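Local coordinates for protein valine-pyruvate aminotransferase (Salmonella typhimurium, PDB 3G7Q) that probably transfers the amino group of L-valine to pyruvate, giving L-alanine and 3-methyl-2-oxobutanoate, as an aminotransferase dependent on pyridoxal 5'-phosphate, at residues 83-88 / 99-104; 342-347 / 404-409; 355-360 / 364-369. All coordinates share one frame; numbering follows the deposited sequence.

In the fold
Contact 1 lies on the opposite side of the chain's centre from contacts 2 and 3, with nearest atoms about 24 and 23 Å away. It sets a helix against an edge strand of the seven-stranded sheet, whereas contacts 2 and 3 both reach the six-stranded sheet and touch each other, as where Ile405 meets Val365. Contact 3 is nested in the chain loop that contact 2 closes. All three are buried contacts in which no touching residue is fully exposed, although Leu103, Gly364 and Leu366 are partly so. Between side chains, contacts 1 and 2 are purely apolar, with no hydrogen bond across either; contact 3, a tight helix-to-strand connection, adds a backbone hydrogen bond and a water.

Contact 1 (83-88 / 99-104); sequences ALAVLL and QNIALT
Ile101 sends the tip of its side chain into the helix at Leu84 and Ala85, and this single methyl carries the tight part of the contact. With CG1 anti to its own carbonyl carbon (chi1 -50°) and the chain extended beyond it, CD1 is carried forward from the strand. It meets CB of Leu84 at 3.8 Å. The same CD1 comes 3.7 Å from the backbone N of Ala85, while the CB of Ala85 lies at 4.2 Å from it. Alanine suits this place because its small methyl lets the isoleucine come right up to the helix backbone. The long isoleucine in turn bridges much of the space between helix and strand; the axes of the two short segments approach to 10.3 Å and run at 126° to each other.

The other end is looser. Leu103 is partly exposed, and its CD2 comes only to 4.3 Å from CD1 of Leu84. Leucine is long enough at 84 to offer CB to Ile101 and still reach Leu103. No hydrogen bond crosses between the segments.

Strand 101-104 pairs antiparallel with 259-262 and is an outermost strand, within this chain, of a mixed seven-stranded sheet of the kind found in the large domain of fold-type I aminotransferases. Leu84 and Leu103 also rest on Ile260 of that neighbour, while Leu81, about one turn earlier in helix 77-92, touches both Ile101 and Leu103.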
ATOM      1  N   ALA A  83       8.377   8.483  17.912  1.00 37.55           N
ATOM      2  CA  ALA A  83       7.884   9.862  17.969  1.00 37.91           C
ATOM      3  C   ALA A  83       6.394   9.933  18.281  1.00 36.79           C
ATOM      4  O   ALA A  83       5.959  10.743  19.118  1.00 36.70           O
ATOM      5  CB  ALA A  83       8.180  10.588  16.647  1.00 38.69           C
ATOM      6  N   LEU A  84       5.616   9.097  17.613  1.00 35.39           N
ATOM      7  CA  LEU A  84       4.175   9.031  17.865  1.00 36.40           C
ATOM      8  C   LEU A  84       3.876   8.541  19.287  1.00 35.32           C
ATOM      9  O   LEU A  84       2.947   9.034  19.931  1.00 34.63           O
ATOM     10  CB  LEU A  84       3.502   8.101  16.870  1.00 36.75           C
ATOM     11  CG  LEU A  84       3.260   8.594  15.452  1.00 42.53           C
ATOM     12  CD1 LEU A  84       2.849   7.428  14.517  1.00 39.47           C
ATOM     13  CD2 LEU A  84       2.208   9.683  15.445  1.00 40.94           C
ATOM     14  N   ALA A  85       4.631   7.551  19.751  1.00 34.16           N
ATOM     15  CA  ALA A  85       4.468   7.050  21.111  1.00 32.95           C
ATOM     16  C   ALA A  85       4.698   8.186  22.116  1.00 35.89           C
ATOM     17  O   ALA A  85       3.850   8.426  22.987  1.00 33.90           O
ATOM     18  CB  ALA A  85       5.401   5.854  21.396  1.00 32.32           C
ATOM     19  N   VAL A  86       5.829   8.885  21.984  1.00 35.34           N
ATOM     20  CA  VAL A  86       6.139  10.003  22.884  1.00 36.89           C
ATOM     21  C   VAL A  86       5.065  11.087  22.799  1.00 36.88           C
ATOM     22  O   VAL A  86       4.612  11.587  23.831  1.00 35.99           O
ATOM     23  CB  VAL A  86       7.554  10.585  22.612  1.00 38.98           C
ATOM     24  CG1 VAL A  86       7.793  11.829  23.425  1.00 38.74           C
ATOM     25  CG2 VAL A  86       8.626   9.543  22.940  1.00 39.45           C
ATOM     26  N   LEU A  87       4.612  11.406  21.590  1.00 36.64           N
ATOM     27  CA  LEU A  87       3.571  12.406  21.409  1.00 38.00           C
ATOM     28  C   LEU A  87       2.295  12.061  22.165  1.00 37.51           C
ATOM     29  O   LEU A  87       1.728  12.923  22.889  1.00 37.23           O
ATOM     30  CB  LEU A  87       3.208  12.550  19.932  1.00 38.11           C
ATOM     31  CG  LEU A  87       2.071  13.503  19.561  1.00 38.60           C
ATOM     32  CD1 LEU A  87       2.504  14.931  19.851  1.00 42.75           C
ATOM     33  CD2 LEU A  87       1.665  13.333  18.093  1.00 39.58           C
ATOM     34  N   LEU A  88       1.825  10.828  21.992  1.00 34.28           N
ATOM     35  CA  LEU A  88       0.556  10.416  22.619  1.00 33.64           C
ATOM     36  C   LEU A  88       0.693  10.258  24.127  1.00 34.76           C
ATOM     37  O   LEU A  88      -0.224  10.629  24.887  1.00 35.59           O
ATOM     38  CB  LEU A  88       0.006   9.145  21.962  1.00 34.15           C
ATOM     39  CG  LEU A  88      -0.420   9.297  20.492  1.00 34.99           C
ATOM     40  CD1 LEU A  88      -0.789   7.920  19.923  1.00 33.55           C
ATOM     41  CD2 LEU A  88      -1.564  10.328  20.259  1.00 36.56           C
ATOM     42  N   GLN A  99       5.499  -0.632  20.409  1.00 35.13           N
ATOM     43  CA  GLN A  99       4.894  -1.947  20.175  1.00 36.84           C
ATOM     44  C   GLN A  99       3.370  -1.881  20.083  1.00 36.60           C
ATOM     45  O   GLN A  99       2.731  -2.886  19.765  1.00 36.03           O
ATOM     46  CB  GLN A  99       5.252  -2.945  21.276  1.00 37.66           C
ATOM     47  CG  GLN A  99       6.679  -2.863  21.774  1.00 48.58           C
ATOM     48  CD  GLN A  99       6.850  -1.795  22.848  1.00 53.12           C
ATOM     49  OE1 GLN A  99       6.182  -1.823  23.891  1.00 63.65           O
ATOM     50  NE2 GLN A  99       7.753  -0.862  22.603  1.00 44.40           N
ATOM     51  N   ASN A 100       2.793  -0.724  20.424  1.00 34.05           N
ATOM     52  CA  ASN A 100       1.368  -0.474  20.287  1.00 33.56           C
ATOM     53  C   ASN A 100       1.026   0.264  18.996  1.00 32.85           C
ATOM     54  O   ASN A 100      -0.136   0.611  18.784  1.00 31.88           O
ATOM     55  CB  ASN A 100       0.863   0.378  21.455  1.00 33.56           C
ATOM     56  CG  ASN A 100       1.017  -0.300  22.781  1.00 35.33           C
ATOM     57  OD1 ASN A 100       1.798   0.145  23.618  1.00 33.55           O
ATOM     58  ND2 ASN A 100       0.330  -1.426  22.963  1.00 35.83           N
ATOM     59  N   ILE A 101       1.997   0.457  18.108  1.00 30.71           N
ATOM     60  CA  ILE A 101       1.761   1.217  16.885  1.00 33.06           C
ATOM     61  C   ILE A 101       2.232   0.473  15.623  1.00 35.79           C
ATOM     62  O   ILE A 101       3.317  -0.121  15.617  1.00 35.28           O
ATOM     63  CB  ILE A 101       2.491   2.562  16.943  1.00 34.01           C
ATOM     64  CG1 ILE A 101       2.186   3.296  18.276  1.00 33.16           C
ATOM     65  CG2 ILE A 101       2.101   3.421  15.760  1.00 34.57           C
ATOM     66  CD1 ILE A 101       2.793   4.705  18.358  1.00 34.38           C
ATOM     67  N   ALA A 102       1.394   0.492  14.589  1.00 35.60           N
ATOM     68  CA  ALA A 102       1.728  -0.088  13.269  1.00 36.51           C
ATOM     69  C   ALA A 102       1.405   0.964  12.216  1.00 37.37           C
ATOM     70  O   ALA A 102       0.467   1.761  12.375  1.00 32.55           O
ATOM     71  CB  ALA A 102       0.936  -1.369  13.033  1.00 36.07           C
ATOM     72  N   LEU A 103       2.190   1.010  11.142  1.00 35.03           N
ATOM     73  CA  LEU A 103       1.959   1.953  10.066  1.00 36.83           C
ATOM     74  C   LEU A 103       1.475   1.197   8.842  1.00 36.97           C
ATOM     75  O   LEU A 103       1.859   0.047   8.638  1.00 36.88           O
ATOM     76  CB  LEU A 103       3.240   2.697   9.729  1.00 39.50           C
ATOM     77  CG  LEU A 103       3.954   3.403  10.875  1.00 47.36           C
ATOM     78  CD1 LEU A 103       5.219   4.078  10.363  1.00 46.36           C
ATOM     79  CD2 LEU A 103       3.009   4.415  11.523  1.00 42.73           C
ATOM     80  N   THR A 104       0.627   1.833   8.035  1.00 37.52           N
ATOM     81  CA  THR A 104       0.099   1.231   6.820  1.00 39.30           C
ATOM     82  C   THR A 104       0.121   2.305   5.737  1.00 39.03           C
ATOM     83  O   THR A 104       0.482   3.438   6.006  1.00 35.92           O
ATOM     84  CB  THR A 104      -1.366   0.771   6.990  1.00 40.97           C
ATOM     85  OG1 THR A 104      -2.188   1.931   7.176  1.00 40.50           O
ATOM     86  CG2 THR A 104      -1.533  -0.217   8.182  1.00 44.54           C
TER

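Contact 2 (342-347 / 404-409); sequences LWLWFK and KILAEE
Leu406 holds its CG anti to the backbone N (chi1 174°), which stretches the fork of its two methyls from the helix toward Leu344 and Phe346. Those two turn the other way, with CG beside the backbone N and anti to the carbonyl carbon (chi1 -54° for Phe346); the CB of each already points toward the helix, and this torsion directs both side chains at the leucine. The motif is a helix packed on a β-sheet: helix 396-416 lies against strand 341-345 of the mixed six-stranded sheet. Residues two apart in a strand project to the same face, and Phe346, just past the strand's end and at the centre of an inverse gamma turn, keeps that direction.

Leucine suits the middle of the contact because its branch serves two partners at once. CD2 of Leu406 touches CD1 of Leu344 at 3.9 Å, the two side chains running slantwise past each other. The phenylalanine arrives from the opposite direction and supplies a long, rigid apolar group whose far end reaches the helix. All three residues are buried, and no polar atom takes part between the segments. Polar groups of the helix lie on other sides of it: Glu408 and Glu409 both form salt bridges with Arg363.

On the sheet side, Phe346 also packs on Met388 of the adjoining strand. Its CZ faces the open end of the leucine fork, 3.7 Å from CD1 of Leu406 and 3.9 Å from CD2 of the same residue.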
ATOM      1  N   LEU A 342     -20.959  17.400   4.195  1.00 29.00           N
ATOM      2  CA  LEU A 342     -22.303  17.660   4.647  1.00 29.11           C
ATOM      3  C   LEU A 342     -23.170  16.492   4.141  1.00 29.55           C
ATOM      4  O   LEU A 342     -23.065  16.038   2.984  1.00 29.94           O
ATOM      5  CB  LEU A 342     -22.844  19.005   4.185  1.00 28.41           C
ATOM      6  CG  LEU A 342     -22.214  20.231   4.833  1.00 30.25           C
ATOM      7  CD1 LEU A 342     -22.748  21.520   4.143  1.00 29.57           C
ATOM      8  CD2 LEU A 342     -22.472  20.266   6.347  1.00 31.36           C
ATOM      9  N   TRP A 343     -23.995  15.997   5.041  1.00 29.01           N
ATOM     10  CA  TRP A 343     -24.932  14.905   4.752  1.00 29.02           C
ATOM     11  C   TRP A 343     -26.307  15.526   4.705  1.00 27.99           C
ATOM     12  O   TRP A 343     -26.824  16.052   5.731  1.00 29.14           O
ATOM     13  CB  TRP A 343     -24.817  13.855   5.830  1.00 29.62           C
ATOM     14  CG  TRP A 343     -25.707  12.655   5.755  1.00 27.09           C
ATOM     15  CD1 TRP A 343     -26.785  12.383   6.524  1.00 29.09           C
ATOM     16  CD2 TRP A 343     -25.503  11.497   4.927  1.00 27.52           C
ATOM     17  NE1 TRP A 343     -27.286  11.160   6.213  1.00 29.37           N
ATOM     18  CE2 TRP A 343     -26.519  10.587   5.240  1.00 29.95           C
ATOM     19  CE3 TRP A 343     -24.574  11.162   3.938  1.00 29.32           C
ATOM     20  CZ2 TRP A 343     -26.639   9.343   4.612  1.00 29.17           C
ATOM     21  CZ3 TRP A 343     -24.674   9.919   3.322  1.00 29.22           C
ATOM     22  CH2 TRP A 343     -25.702   9.030   3.663  1.00 28.00           C
ATOM     23  N   LEU A 344     -26.901  15.440   3.513  1.00 27.81           N
ATOM     24  CA  LEU A 344     -28.179  16.069   3.224  1.00 29.45           C
ATOM     25  C   LEU A 344     -29.284  15.035   3.180  1.00 28.55           C
ATOM     26  O   LEU A 344     -29.183  14.059   2.437  1.00 29.25           O
ATOM     27  CB  LEU A 344     -28.120  16.788   1.881  1.00 29.09           C
ATOM     28  CG  LEU A 344     -26.906  17.736   1.686  1.00 33.82           C
ATOM     29  CD1 LEU A 344     -26.935  18.391   0.288  1.00 30.39           C
ATOM     30  CD2 LEU A 344     -26.790  18.759   2.820  1.00 30.44           C
ATOM     31  N   TRP A 345     -30.330  15.268   3.972  1.00 29.14           N
ATOM     32  CA  TRP A 345     -31.510  14.423   4.021  1.00 28.87           C
ATOM     33  C   TRP A 345     -32.691  15.213   3.451  1.00 29.29           C
ATOM     34  O   TRP A 345     -33.173  16.136   4.091  1.00 28.11           O
ATOM     35  CB  TRP A 345     -31.776  13.954   5.444  1.00 29.23           C
ATOM     36  CG  TRP A 345     -33.056  13.202   5.655  1.00 27.72           C
ATOM     37  CD1 TRP A 345     -33.756  12.461   4.732  1.00 32.03           C
ATOM     38  CD2 TRP A 345     -33.742  13.030   6.907  1.00 26.98           C
ATOM     39  NE1 TRP A 345     -34.875  11.907   5.325  1.00 31.48           N
ATOM     40  CE2 TRP A 345     -34.884  12.237   6.657  1.00 31.10           C
ATOM     41  CE3 TRP A 345     -33.508  13.481   8.207  1.00 29.53           C
ATOM     42  CZ2 TRP A 345     -35.789  11.892   7.661  1.00 30.56           C
ATOM     43  CZ3 TRP A 345     -34.439  13.147   9.212  1.00 30.32           C
ATOM     44  CH2 TRP A 345     -35.566  12.375   8.914  1.00 31.73           C
ATOM     45  N   PHE A 346     -33.122  14.835   2.250  1.00 29.34           N
ATOM     46  CA  PHE A 346     -34.225  15.478   1.538  1.00 27.03           C
ATOM     47  C   PHE A 346     -35.459  14.781   2.052  1.00 28.17           C
ATOM     48  O   PHE A 346     -35.987  13.843   1.451  1.00 28.07           O
ATOM     49  CB  PHE A 346     -34.017  15.358   0.025  1.00 27.35           C
ATOM     50  CG  PHE A 346     -32.673  15.873  -0.425  1.00 27.38           C
ATOM     51  CD1 PHE A 346     -32.326  17.208  -0.242  1.00 28.83           C
ATOM     52  CD2 PHE A 346     -31.732  15.021  -1.001  1.00 28.88           C
ATOM     53  CE1 PHE A 346     -31.102  17.675  -0.649  1.00 31.10           C
ATOM     54  CE2 PHE A 346     -30.504  15.500  -1.410  1.00 32.17           C
ATOM     55  CZ  PHE A 346     -30.181  16.816  -1.230  1.00 30.46           C
ATOM     56  N   LYS A 347     -35.919  15.223   3.221  1.00 29.21           N
ATOM     57  CA  LYS A 347     -36.936  14.439   3.951  1.00 31.19           C
ATOM     58  C   LYS A 347     -38.205  14.229   3.135  1.00 31.80           C
ATOM     59  O   LYS A 347     -38.753  15.163   2.591  1.00 35.17           O
ATOM     60  CB  LYS A 347     -37.249  15.034   5.336  1.00 34.50           C
ATOM     61  CG  LYS A 347     -38.250  14.199   6.168  1.00 35.60           C
ATOM     62  CD  LYS A 347     -38.301  14.596   7.663  1.00 35.63           C
ATOM     63  CE  LYS A 347     -39.253  13.660   8.449  1.00 40.45           C
ATOM     64  NZ  LYS A 347     -40.652  13.807   7.975  1.00 45.88           N
ATOM     65  N   LYS A 404     -27.509  25.664  -6.316  1.00 29.84           N
ATOM     66  CA  LYS A 404     -28.579  26.239  -7.111  1.00 30.85           C
ATOM     67  C   LYS A 404     -29.233  25.159  -7.985  1.00 28.62           C
ATOM     68  O   LYS A 404     -30.473  25.068  -8.064  1.00 28.80           O
ATOM     69  CB  LYS A 404     -28.039  27.378  -7.974  1.00 29.71           C
ATOM     70  CG  LYS A 404     -29.093  28.041  -8.877  1.00 33.53           C
ATOM     71  CD  LYS A 404     -28.504  29.217  -9.629  1.00 39.58           C
ATOM     72  CE  LYS A 404     -29.541  29.863 -10.536  1.00 46.12           C
ATOM     73  NZ  LYS A 404     -28.955  31.060 -11.186  1.00 56.30           N
ATOM     74  N   ILE A 405     -28.401  24.345  -8.634  1.00 28.07           N
ATOM     75  CA  ILE A 405     -28.890  23.260  -9.499  1.00 27.99           C
ATOM     76  C   ILE A 405     -29.614  22.214  -8.630  1.00 27.66           C
ATOM     77  O   ILE A 405     -30.716  21.760  -8.975  1.00 28.32           O
ATOM     78  CB  ILE A 405     -27.735  22.647 -10.309  1.00 28.15           C
ATOM     79  CG1 ILE A 405     -27.299  23.641 -11.415  1.00 31.84           C
ATOM     80  CG2 ILE A 405     -28.114  21.291 -10.914  1.00 27.70           C
ATOM     81  CD1 ILE A 405     -26.015  23.246 -12.120  1.00 32.58           C
ATOM     82  N   LEU A 406     -29.007  21.859  -7.511  1.00 28.85           N
ATOM     83  CA  LEU A 406     -29.644  20.935  -6.569  1.00 27.80           C
ATOM     84  C   LEU A 406     -31.043  21.407  -6.189  1.00 29.67           C
ATOM     85  O   LEU A 406     -32.002  20.646  -6.255  1.00 26.92           O
ATOM     86  CB  LEU A 406     -28.791  20.753  -5.300  1.00 28.29           C
ATOM     87  CG  LEU A 406     -29.390  19.912  -4.146  1.00 27.74           C
ATOM     88  CD1 LEU A 406     -29.651  18.464  -4.546  1.00 27.58           C
ATOM     89  CD2 LEU A 406     -28.506  19.973  -2.855  1.00 26.31           C
ATOM     90  N   ALA A 407     -31.170  22.661  -5.766  1.00 26.12           N
ATOM     91  CA  ALA A 407     -32.466  23.198  -5.376  1.00 28.56           C
ATOM     92  C   ALA A 407     -33.450  23.155  -6.527  1.00 27.10           C
ATOM     93  O   ALA A 407     -34.636  22.897  -6.324  1.00 28.60           O
ATOM     94  CB  ALA A 407     -32.309  24.626  -4.808  1.00 29.36           C
ATOM     95  N   GLU A 408     -32.991  23.440  -7.743  1.00 28.53           N
ATOM     96  CA  GLU A 408     -33.888  23.345  -8.899  1.00 27.01           C
ATOM     97  C   GLU A 408     -34.412  21.921  -9.119  1.00 25.23           C
ATOM     98  O   GLU A 408     -35.577  21.738  -9.431  1.00 26.68           O
ATOM     99  CB  GLU A 408     -33.192  23.834 -10.166  1.00 28.52           C
ATOM    100  CG  GLU A 408     -32.992  25.344 -10.202  1.00 32.62           C
ATOM    101  CD  GLU A 408     -32.123  25.804 -11.352  1.00 40.45           C
ATOM    102  OE1 GLU A 408     -31.744  24.974 -12.176  1.00 36.73           O
ATOM    103  OE2 GLU A 408     -31.825  27.004 -11.434  1.00 36.12           O
ATOM    104  N   GLU A 409     -33.546  20.931  -8.928  1.00 26.78           N
ATOM    105  CA  GLU A 409     -33.914  19.515  -9.117  1.00 27.49           C
ATOM    106  C   GLU A 409     -34.805  19.002  -7.986  1.00 27.99           C
ATOM    107  O   GLU A 409     -35.697  18.203  -8.239  1.00 28.22           O
ATOM    108  CB  GLU A 409     -32.656  18.660  -9.313  1.00 29.50           C
ATOM    109  CG  GLU A 409     -31.935  18.987 -10.619  1.00 29.84           C
ATOM    110  CD  GLU A 409     -32.835  18.932 -11.831  1.00 30.85           C
ATOM    111  OE1 GLU A 409     -33.635  17.964 -11.978  1.00 33.11           O
ATOM    112  OE2 GLU A 409     -32.764  19.875 -12.652  1.00 31.36           O
TER

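Contact 3 (355-360 / 364-369); sequences LLYQRL and GVLMVP
Leu360 and Val365 pack at the apolar centre, CB to CB at 4.2 Å, where the last part of a helix folds back on strand 365-366, which pairs in parallel with 34-35. The β-branched valine presents its CB to Leu360, while the longer Leu360 and Met367, a selenomethionine, extend to one another, CD1 of Leu360 lying 4.4 Å from the selenium of Met367. Met388 of strand 387-391 touches both.

Further along, Tyr357 has its CG anti to the backbone N (chi1 169°), which directs the ring toward residues 366-369, whose strand 368-369 is an outermost one of the six-stranded sheet. The ring crosses Pro369 aslant, with CD2 of Tyr357 3.7 Å from CD of the proline, while CD2 of Leu366 comes near the phenol end. That hydroxyl is hydrogen-bonded to Asp23, so tyrosine combines an apolar flank with a polar tip.

The polar edge is mostly backbone. Val365 N donates to Leu360 O at 3.0 Å, fairly straight at the hydrogen (164°) but with the donor above the carbonyl plane. This bond belongs to a Schellman motif that ends the helix; Gly364, its C-prime residue, has a positive phi (85°) that glycine, lacking a CB, adopts without strain against the preceding carbonyl. A water donates to Val365 O at 2.8 Å and accepts from Met367 N, with a long, weak bond to Tyr357 O.

Met367 O, buried without a hydrogen-bond partner in the model, lies in the plane of the tyrosine ring at its edge, 3.1 Å from CD2 of Tyr357. The weakly positive C-H rim probably offsets part of the cost of burying that carbonyl.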
ATOM      1  N   LEU A 355     -32.063   8.455  -8.365  1.00 27.25           N
ATOM      2  CA  LEU A 355     -32.626   9.170  -9.518  1.00 27.87           C
ATOM      3  C   LEU A 355     -32.178  10.635  -9.522  1.00 26.93           C
ATOM      4  O   LEU A 355     -31.777  11.164 -10.554  1.00 28.20           O
ATOM      5  CB  LEU A 355     -34.144   9.055  -9.572  1.00 29.80           C
ATOM      6  CG  LEU A 355     -34.812   9.752 -10.766  1.00 27.18           C
ATOM      7  CD1 LEU A 355     -34.216   9.327 -12.150  1.00 26.96           C
ATOM      8  CD2 LEU A 355     -36.318   9.479 -10.727  1.00 28.00           C
ATOM      9  N   LEU A 356     -32.260  11.275  -8.373  1.00 28.25           N
ATOM     10  CA  LEU A 356     -31.769  12.653  -8.242  1.00 28.88           C
ATOM     11  C   LEU A 356     -30.314  12.758  -8.720  1.00 30.69           C
ATOM     12  O   LEU A 356     -29.964  13.666  -9.467  1.00 30.80           O
ATOM     13  CB  LEU A 356     -31.873  13.123  -6.811  1.00 28.38           C
ATOM     14  CG  LEU A 356     -31.667  14.639  -6.620  1.00 27.27           C
ATOM     15  CD1 LEU A 356     -32.725  15.498  -7.370  1.00 36.09           C
ATOM     16  CD2 LEU A 356     -31.633  14.977  -5.110  1.00 27.84           C
ATOM     17  N   TYR A 357     -29.481  11.798  -8.330  1.00 29.88           N
ATOM     18  CA  TYR A 357     -28.087  11.762  -8.770  1.00 30.99           C
ATOM     19  C   TYR A 357     -27.953  11.812 -10.297  1.00 29.07           C
ATOM     20  O   TYR A 357     -27.088  12.506 -10.824  1.00 32.42           O
ATOM     21  CB  TYR A 357     -27.408  10.478  -8.253  1.00 33.06           C
ATOM     22  CG  TYR A 357     -26.044  10.213  -8.878  1.00 31.53           C
ATOM     23  CD1 TYR A 357     -25.907   9.488 -10.057  1.00 35.04           C
ATOM     24  CD2 TYR A 357     -24.891  10.663  -8.261  1.00 31.48           C
ATOM     25  CE1 TYR A 357     -24.649   9.251 -10.608  1.00 34.77           C
ATOM     26  CE2 TYR A 357     -23.636  10.447  -8.824  1.00 31.58           C
ATOM     27  CZ  TYR A 357     -23.527   9.730  -9.978  1.00 34.56           C
ATOM     28  OH  TYR A 357     -22.271   9.517 -10.498  1.00 35.20           O
ATOM     29  N   GLN A 358     -28.771  11.043 -11.004  1.00 29.54           N
ATOM     30  CA  GLN A 358     -28.725  11.032 -12.477  1.00 31.94           C
ATOM     31  C   GLN A 358     -29.098  12.405 -13.035  1.00 31.13           C
ATOM     32  O   GLN A 358     -28.506  12.887 -14.002  1.00 29.57           O
ATOM     33  CB  GLN A 358     -29.647   9.957 -13.057  1.00 31.69           C
ATOM     34  CG  GLN A 358     -29.215   8.526 -12.703  1.00 34.88           C
ATOM     35  CD  GLN A 358     -27.854   8.168 -13.272  1.00 40.50           C
ATOM     36  OE1 GLN A 358     -27.498   8.615 -14.369  1.00 42.93           O
ATOM     37  NE2 GLN A 358     -27.091   7.352 -12.544  1.00 37.04           N
ATOM     38  N   ARG A 359     -30.104  13.021 -12.436  1.00 30.51           N
ATOM     39  CA  ARG A 359     -30.565  14.342 -12.885  1.00 31.25           C
ATOM     40  C   ARG A 359     -29.528  15.433 -12.656  1.00 29.63           C
ATOM     41  O   ARG A 359     -29.370  16.336 -13.494  1.00 30.01           O
ATOM     42  CB  ARG A 359     -31.882  14.693 -12.207  1.00 32.08           C
ATOM     43  CG  ARG A 359     -32.986  13.805 -12.726  1.00 33.97           C
ATOM     44  CD  ARG A 359     -34.291  14.138 -12.119  1.00 32.85           C
ATOM     45  NE  ARG A 359     -35.351  13.254 -12.613  1.00 28.04           N
ATOM     46  CZ  ARG A 359     -36.609  13.360 -12.225  1.00 28.62           C
ATOM     47  NH1 ARG A 359     -36.951  14.314 -11.375  1.00 27.37           N
ATOM     48  NH2 ARG A 359     -37.519  12.525 -12.705  1.00 28.64           N
ATOM     49  N   LEU A 360     -28.865  15.365 -11.511  1.00 31.33           N
ATOM     50  CA  LEU A 360     -27.768  16.288 -11.174  1.00 28.77           C
ATOM     51  C   LEU A 360     -26.581  16.062 -12.124  1.00 31.54           C
ATOM     52  O   LEU A 360     -26.019  16.999 -12.674  1.00 30.91           O
ATOM     53  CB  LEU A 360     -27.344  16.061  -9.753  1.00 29.87           C
ATOM     54  CG  LEU A 360     -28.335  16.452  -8.651  1.00 29.25           C
ATOM     55  CD1 LEU A 360     -27.857  16.008  -7.251  1.00 30.10           C
ATOM     56  CD2 LEU A 360     -28.535  17.945  -8.674  1.00 31.07           C
ATOM     57  N   GLY A 364     -24.207  18.439 -14.727  1.00 32.97           N
ATOM     58  CA  GLY A 364     -22.828  18.707 -14.351  1.00 34.03           C
ATOM     59  C   GLY A 364     -22.492  18.766 -12.890  1.00 32.05           C
ATOM     60  O   GLY A 364     -21.431  19.280 -12.522  1.00 35.03           O
ATOM     61  N   VAL A 365     -23.379  18.228 -12.048  1.00 31.14           N
ATOM     62  CA  VAL A 365     -23.197  18.250 -10.600  1.00 29.74           C
ATOM     63  C   VAL A 365     -23.118  16.815 -10.081  1.00 31.17           C
ATOM     64  O   VAL A 365     -23.991  15.986 -10.367  1.00 31.32           O
ATOM     65  CB  VAL A 365     -24.360  18.994  -9.895  1.00 32.87           C
ATOM     66  CG1 VAL A 365     -24.204  18.963  -8.382  1.00 30.39           C
ATOM     67  CG2 VAL A 365     -24.473  20.438 -10.388  1.00 30.62           C
ATOM     68  N   LEU A 366     -22.042  16.512  -9.361  1.00 30.53           N
ATOM     69  CA  LEU A 366     -21.852  15.213  -8.775  1.00 32.28           C
ATOM     70  C   LEU A 366     -21.829  15.257  -7.242  1.00 33.49           C
ATOM     71  O   LEU A 366     -21.049  16.010  -6.657  1.00 32.03           O
ATOM     72  CB  LEU A 366     -20.553  14.610  -9.284  1.00 33.43           C
ATOM     73  CG  LEU A 366     -20.513  14.240 -10.768  1.00 37.24           C
ATOM     74  CD1 LEU A 366     -19.110  13.781 -11.051  1.00 39.63           C
ATOM     75  CD2 LEU A 366     -21.565  13.163 -11.156  1.00 35.60           C
HETATM   76  N   MSE A 367     -22.700  14.434  -6.627  1.00 31.97           N
HETATM   77  CA  MSE A 367     -22.781  14.206  -5.180  1.00 32.87           C
HETATM   78  C   MSE A 367     -22.934  12.691  -5.025  1.00 30.90           C
HETATM   79  O   MSE A 367     -23.155  11.997  -6.021  1.00 32.87           O
HETATM   80  CB  MSE A 367     -23.966  14.954  -4.559  1.00 33.19           C
HETATM   81  CG  MSE A 367     -23.841  16.422  -4.738  1.00 34.16           C
HETATM   82 SE   MSE A 367     -25.379  17.307  -3.866  0.75 33.25          SE
HETATM   83  CE  MSE A 367     -24.771  19.164  -3.965  1.00 39.84           C
ATOM     84  N   VAL A 368     -22.784  12.170  -3.808  1.00 29.19           N
ATOM     85  CA  VAL A 368     -22.867  10.712  -3.604  1.00 29.43           C
ATOM     86  C   VAL A 368     -24.226  10.280  -3.075  1.00 29.90           C
ATOM     87  O   VAL A 368     -24.693  10.789  -2.070  1.00 29.24           O
ATOM     88  CB  VAL A 368     -21.775  10.174  -2.646  1.00 28.91           C
ATOM     89  CG1 VAL A 368     -21.743   8.645  -2.720  1.00 30.13           C
ATOM     90  CG2 VAL A 368     -20.398  10.769  -2.998  1.00 33.81           C
ATOM     91  N   PRO A 369     -24.896   9.363  -3.773  1.00 29.33           N
ATOM     92  CA  PRO A 369     -26.143   8.866  -3.207  1.00 29.64           C
ATOM     93  C   PRO A 369     -25.915   8.190  -1.859  1.00 31.13           C
ATOM     94  O   PRO A 369     -24.967   7.423  -1.688  1.00 32.22           O
ATOM     95  CB  PRO A 369     -26.621   7.840  -4.255  1.00 31.19           C
ATOM     96  CG  PRO A 369     -25.945   8.226  -5.471  1.00 30.97           C
ATOM     97  CD  PRO A 369     -24.624   8.784  -5.097  1.00 31.12           C
TER
HETATM   98  O   HOH W   1     -24.857  13.876  -8.703  1.00 32.87           O